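Local atomic coordinates of DNA topoisomerase I-like protein (Leishmania donovani, PDB entry 2B9S), a protein that probably relaxes supercoiled DNA by transient nicking and rejoining of one strand, as the small subunit of a heterodimeric type IB topoisomerase. Residues 26-31 / 40-45. Residues are numbered along the deposited sequence; the frame is centred on the assembly and turned at random.
Sequences RIICSW and NKIFSA. With nucleotides of chain C.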
loop_
_atom_site.group_PDB
_atom_site.type_symbol
_atom_site.label_atom_id
_atom_site.label_comp_id
_atom_site.label_asym_id
_atom_site.label_seq_id
_atom_site.Cartn_x
_atom_site.Cartn_y
_atom_site.Cartn_z
ATOM N N ARG E 26 12.222 -17.772 -0.346
ATOM C CA ARG E 26 12.927 -19.044 -0.463
ATOM C C ARG E 26 13.913 -19.047 -1.637
ATOM O O ARG E 26 14.881 -19.812 -1.633
ATOM C CB ARG E 26 11.926 -20.196 -0.620
ATOM C CG ARG E 26 11.004 -20.388 0.557
ATOM C CD ARG E 26 9.905 -21.403 0.294
ATOM N NE ARG E 26 8.917 -20.922 -0.670
ATOM C CZ ARG E 26 7.735 -21.497 -0.904
ATOM N NH1 ARG E 26 7.370 -22.568 -0.225
ATOM N NH2 ARG E 26 6.905 -20.991 -1.806
ATOM N N ILE E 27 13.661 -18.217 -2.649
ATOM C CA ILE E 27 14.614 -18.051 -3.757
ATOM C C ILE E 27 15.884 -17.355 -3.244
ATOM O O ILE E 27 16.996 -17.820 -3.482
ATOM C CB ILE E 27 14.006 -17.268 -4.960
ATOM C CG1 ILE E 27 12.744 -17.961 -5.496
ATOM C CG2 ILE E 27 15.052 -17.057 -6.070
ATOM C CD1 ILE E 27 12.028 -17.176 -6.581
ATOM N N ILE E 28 15.700 -16.253 -2.516
ATOM C CA ILE E 28 16.791 -15.514 -1.897
ATOM C C ILE E 28 17.568 -16.359 -0.866
ATOM O O ILE E 28 18.800 -16.438 -0.922
ATOM C CB ILE E 28 16.265 -14.195 -1.278
ATOM C CG1 ILE E 28 15.895 -13.224 -2.401
ATOM C CG2 ILE E 28 17.289 -13.558 -0.354
ATOM C CD1 ILE E 28 15.050 -12.062 -1.959
ATOM N N CYS E 29 16.843 -16.988 0.056
ATOM C CA CYS E 29 17.444 -17.854 1.077
ATOM C C CYS E 29 18.254 -19.054 0.540
ATOM O O CYS E 29 19.346 -19.303 1.048
ATOM C CB CYS E 29 16.391 -18.295 2.093
ATOM S SG CYS E 29 15.798 -16.909 3.102
ATOM N N SER E 30 17.733 -19.770 -0.465
ATOM C CA SER E 30 18.489 -20.840 -1.169
ATOM C C SER E 30 19.830 -20.397 -1.731
ATOM O O SER E 30 20.860 -21.052 -1.513
ATOM C CB SER E 30 17.699 -21.413 -2.342
ATOM O OG SER E 30 17.322 -22.749 -2.104
ATOM N N TRP E 31 19.797 -19.294 -2.475
ATOM C CA TRP E 31 20.968 -18.792 -3.160
ATOM C C TRP E 31 21.987 -18.262 -2.152
ATOM O O TRP E 31 23.194 -18.430 -2.342
ATOM C CB TRP E 31 20.556 -17.741 -4.203
ATOM C CG TRP E 31 21.698 -17.017 -4.859
ATOM C CD1 TRP E 31 22.267 -17.295 -6.076
ATOM C CD2 TRP E 31 22.396 -15.875 -4.343
ATOM N NE1 TRP E 31 23.285 -16.402 -6.339
ATOM C CE2 TRP E 31 23.383 -15.522 -5.293
ATOM C CE3 TRP E 31 22.288 -15.122 -3.166
ATOM C CZ2 TRP E 31 24.247 -14.450 -5.108
ATOM C CZ3 TRP E 31 23.162 -14.059 -2.974
ATOM C CH2 TRP E 31 24.131 -13.733 -3.942
ATOM N N ASN E 40 21.758 -11.665 6.701
ATOM C CA ASN E 40 21.753 -10.313 7.284
ATOM C C ASN E 40 22.200 -9.180 6.343
ATOM O O ASN E 40 21.996 -8.012 6.658
ATOM C CB ASN E 40 22.590 -10.291 8.581
ATOM N N LYS E 41 22.803 -9.516 5.205
ATOM C CA LYS E 41 23.248 -8.500 4.237
ATOM C C LYS E 41 22.236 -8.301 3.081
ATOM O O LYS E 41 22.478 -7.522 2.140
ATOM C CB LYS E 41 24.660 -8.842 3.703
ATOM N N ILE E 42 21.107 -9.009 3.176
ATOM C CA ILE E 42 20.017 -8.948 2.192
ATOM C C ILE E 42 18.670 -8.630 2.879
ATOM O O ILE E 42 17.962 -7.708 2.460
ATOM C CB ILE E 42 19.938 -10.253 1.360
ATOM C CG1 ILE E 42 21.180 -10.392 0.467
ATOM C CG2 ILE E 42 18.670 -10.285 0.513
ATOM C CD1 ILE E 42 21.514 -11.826 0.085
ATOM N N PHE E 43 18.333 -9.388 3.929
ATOM C CA PHE E 43 17.168 -9.109 4.768
ATOM C C PHE E 43 17.602 -8.499 6.083
ATOM O O PHE E 43 18.447 -9.060 6.782
ATOM C CB PHE E 43 16.363 -10.372 5.074
ATOM C CG PHE E 43 15.733 -11.031 3.865
ATOM C CD1 PHE E 43 15.474 -12.393 3.874
ATOM C CD2 PHE E 43 15.364 -10.290 2.736
ATOM C CE1 PHE E 43 14.872 -13.008 2.784
ATOM C CE2 PHE E 43 14.767 -10.904 1.634
ATOM C CZ PHE E 43 14.526 -12.256 1.658
ATOM N N SER E 44 17.026 -7.345 6.419
ATOM C CA SER E 44 17.194 -6.757 7.740
ATOM C C SER E 44 16.583 -7.678 8.798
ATOM O O SER E 44 15.917 -8.658 8.463
ATOM C CB SER E 44 16.541 -5.377 7.797
ATOM O OG SER E 44 15.124 -5.485 7.856
ATOM N N ALA E 45 16.828 -7.363 10.068
ATOM C CA ALA E 45 16.244 -8.074 11.211
ATOM C C ALA E 45 14.724 -8.255 11.109
ATOM O O ALA E 45 14.201 -9.333 11.366
ATOM C CB ALA E 45 16.575 -7.328 12.485
ATOM P P DT C 9 14.635 -3.065 10.377
ATOM O OP1 DT C 9 15.120 -3.896 11.509
ATOM O OP2 DT C 9 14.137 -3.733 9.146
ATOM O "O5'" DT C 9 13.505 -2.065 10.932
ATOM C "C5'" DT C 9 13.853 -0.892 11.666
ATOM C "C4'" DT C 9 12.687 0.078 11.764
ATOM O "O4'" DT C 9 12.687 0.955 10.609
ATOM C "C3'" DT C 9 11.291 -0.544 11.825
ATOM O "O3'" DT C 9 10.662 -0.109 13.055
ATOM C "C2'" DT C 9 10.603 -0.116 10.508
ATOM C "C1'" DT C 9 11.369 1.130 10.107
ATOM N N1 DT C 9 11.462 1.463 8.635
ATOM C C2 DT C 9 11.130 2.750 8.229
ATOM O O2 DT C 9 10.758 3.642 8.991
ATOM N N3 DT C 9 11.265 2.971 6.879
ATOM C C4 DT C 9 11.689 2.057 5.929
ATOM O O4 DT C 9 11.775 2.369 4.755
ATOM C C5 DT C 9 12.013 0.724 6.403
ATOM C C6 DT C 9 11.889 0.497 7.719
#
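I28 reaches from helix 25-34 to the far end of the F43 ring and lays CG2 and CD1 against it from one and the same side, CG2 nearer CE1 and CD1 nearer CE2. Its CG2 lies 3.7 Å from F43 CZ, approaching obliquely, while its CD1 touches F43 CZ and CE2. The first torsion of I28 (chi1 -71°) sets CG2 anti to the backbone N, and from there the same methyl also meets I42 CG2 at 3.7 Å. One branched side chain thus serves two consecutive loop residues, a worked example of joining by side-chain packing alone: no hydrogen bond runs between residues 26-31 and 40-45.

The flanks of this patch are made by C29 and W31. C29 brings SG to within 4.0 Å of F43 CE1, beside the ring rather than over it; the line from the sulfur to the ring centroid runs 75° off the ring normal, a sulfur-aromatic contact at the edge. On the other flank, the CD1 end of I42 comes within 4.1 Å of W31 CZ3, near the indole plane and at the rim of its six-membered ring, the two side chains crossing at about a right angle. W31 also stacks on F398 of the large subunit, whose L394 packs on I28 and F416 on I42, so the apolar patch extends across the heterodimer interface.

Right after F43 the chain turns to the nucleic acid. S44, at the N-cap position of helix 45-50, donates a hydrogen bond from OG to OP2 of DT9 of chain C; the modelled 2.4 Å between OG and OP2 is too short to be trusted as a length. Apolar helix-loop packing therefore adjoins a contact of a serine hydroxyl with a phosphate of the DNA backbone, within the C-terminal domain of a type IB topoisomerase bound to nicked DNA.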